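Local coordinates for protein Non-ribosomal peptide synthetase (Methanobrevibacter ruminantium, PDB 6VTJ) that probably releases peptides tethered to its phosphopantetheine-bearing carrier domain by NADPH-dependent reduction of their thioester in the adjoining reductase domain, at residues M322-Y325 against S326-V329. Sequence-based numbering, arbitrary orientation.
Sequences MSRY and SDGV
Arg324 runs alongside Val329 and ends on the Asp327 carboxylate, on the returning limb of a tight turn. At its base, CB lies 3.3 Å from Asp327 OD1, and CG passes 3.8 Å from Val329 O. CD runs near Asp327 OD1 and Ser326 OG, and beyond it the chain bends at chi3 (-68°), which turns the guanidinium back against the carboxylate. There a side-on salt bridge forms: NE donates to Asp327 OD1 at 2.8 Å, somewhat out of both planes, while NH2 meets the syn lone pair of Asp327 OD2, also at 2.8 Å. Because the two planes are 43° apart, the pairing is twisted rather than flat. Val329 CB sits over one guanidinium face, 3.4 Å from NH2, so a branched aliphatic residue suits the place. The third nitrogen, NH1, is hydrogen-bonded to His141 NE2 and Tyr177 O.

The backbone beneath forms an alpha-turn, in the loop after strand 313-322 of the Rossmann-type reductase fold: Gly328 N donates to Arg324 O (2.9 Å), and Arg324 N closes the ring on Val329 O (3.0 Å). Gly328 has a positive phi (79°), a conformation glycine adopts with little strain. Asp327 OD1 also accepts from Val329 N at 3.2 Å, from above the carboxylate plane, making an Asx turn; a short acidic side chain can thus serve backbone and arginine together. With an alanine in place of Arg324, the Asp327 carboxylate would probably lose its cationic mate, keeping only the Val329 N bond within this turn. Val329 O also makes a CA-H...O contact with Ser323 CA, and the Ser323 hydroxyl donates to a water that donates to Gly328 O. Outside the turn, Asp367 OD1 accepts from Tyr325 N, and the Tyr325 ring makes a cation-pi contact with Arg479.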
loop_
_atom_site.group_PDB
_atom_site.type_symbol
_atom_site.label_atom_id
_atom_site.label_comp_id
_atom_site.label_asym_id
_atom_site.label_seq_id
_atom_site.Cartn_x
_atom_site.Cartn_y
_atom_site.Cartn_z
ATOM N N MET A 322 -6.368 5.973 5.511
ATOM C CA MET A 322 -7.297 5.731 6.610
ATOM C C MET A 322 -8.692 6.276 6.286
ATOM O O MET A 322 -8.936 6.877 5.236
ATOM C CB MET A 322 -6.745 6.344 7.902
ATOM C CG MET A 322 -5.635 5.475 8.519
ATOM S SD MET A 322 -6.295 3.943 9.212
ATOM C CE MET A 322 -5.726 2.628 8.099
ATOM N N SER A 323 -9.602 6.070 7.233
ATOM C CA SER A 323 -11.021 6.352 7.042
ATOM C C SER A 323 -11.286 7.831 6.795
ATOM O O SER A 323 -10.525 8.709 7.227
ATOM C CB SER A 323 -11.806 5.902 8.274
ATOM O OG SER A 323 -11.314 4.659 8.708
ATOM N N ARG A 324 -12.404 8.094 6.113
ATOM C CA ARG A 324 -12.816 9.461 5.806
ATOM C C ARG A 324 -12.829 10.323 7.055
ATOM O O ARG A 324 -13.266 9.894 8.132
ATOM C CB ARG A 324 -14.207 9.494 5.164
ATOM C CG ARG A 324 -14.237 8.976 3.746
ATOM C CD ARG A 324 -15.430 9.496 2.973
ATOM N NE ARG A 324 -16.711 8.961 3.449
ATOM C CZ ARG A 324 -17.450 8.077 2.781
ATOM N NH1 ARG A 324 -17.022 7.606 1.620
ATOM N NH2 ARG A 324 -18.616 7.655 3.275
ATOM N N TYR A 325 -12.337 11.547 6.893
ATOM C CA TYR A 325 -12.427 12.535 7.960
ATOM C C TYR A 325 -13.877 12.886 8.274
ATOM O O TYR A 325 -14.247 13.065 9.447
ATOM C CB TYR A 325 -11.652 13.789 7.562
ATOM C CG TYR A 325 -11.629 14.838 8.648
ATOM C CD1 TYR A 325 -10.877 14.648 9.802
ATOM C CD2 TYR A 325 -12.361 16.014 8.529
ATOM C CE1 TYR A 325 -10.852 15.617 10.817
ATOM C CE2 TYR A 325 -12.339 16.990 9.535
ATOM C CZ TYR A 325 -11.584 16.789 10.667
ATOM O OH TYR A 325 -11.555 17.751 11.657
ATOM N N SER A 326 -14.721 12.956 7.240
ATOM C CA SER A 326 -16.071 13.475 7.425
ATOM C C SER A 326 -16.907 12.544 8.286
ATOM O O SER A 326 -17.565 12.990 9.227
ATOM C CB SER A 326 -16.746 13.699 6.070
ATOM O OG SER A 326 -16.790 12.502 5.296
ATOM N N ASP A 327 -16.873 11.246 8.001
ATOM C CA ASP A 327 -17.801 10.321 8.646
ATOM C C ASP A 327 -17.175 9.013 9.112
ATOM O O ASP A 327 -17.919 8.120 9.545
ATOM C CB ASP A 327 -18.963 9.995 7.692
ATOM C CG ASP A 327 -18.493 9.404 6.362
ATOM O OD1 ASP A 327 -17.282 9.059 6.202
ATOM O OD2 ASP A 327 -19.351 9.297 5.452
ATOM N N GLY A 328 -15.856 8.844 8.995
ATOM C CA GLY A 328 -15.193 7.665 9.529
ATOM C C GLY A 328 -15.304 6.410 8.693
ATOM O O GLY A 328 -14.915 5.332 9.166
ATOM N N VAL A 329 -15.801 6.505 7.465
ATOM C CA VAL A 329 -16.025 5.313 6.656
ATOM C C VAL A 329 -14.690 4.832 6.112
ATOM O O VAL A 329 -13.923 5.615 5.541
ATOM C CB VAL A 329 -17.027 5.593 5.522
ATOM C CG1 VAL A 329 -16.957 4.505 4.461
ATOM C CG2 VAL A 329 -18.424 5.682 6.077
HETATM O O HOH W 1 -13.256 3.412 10.051
#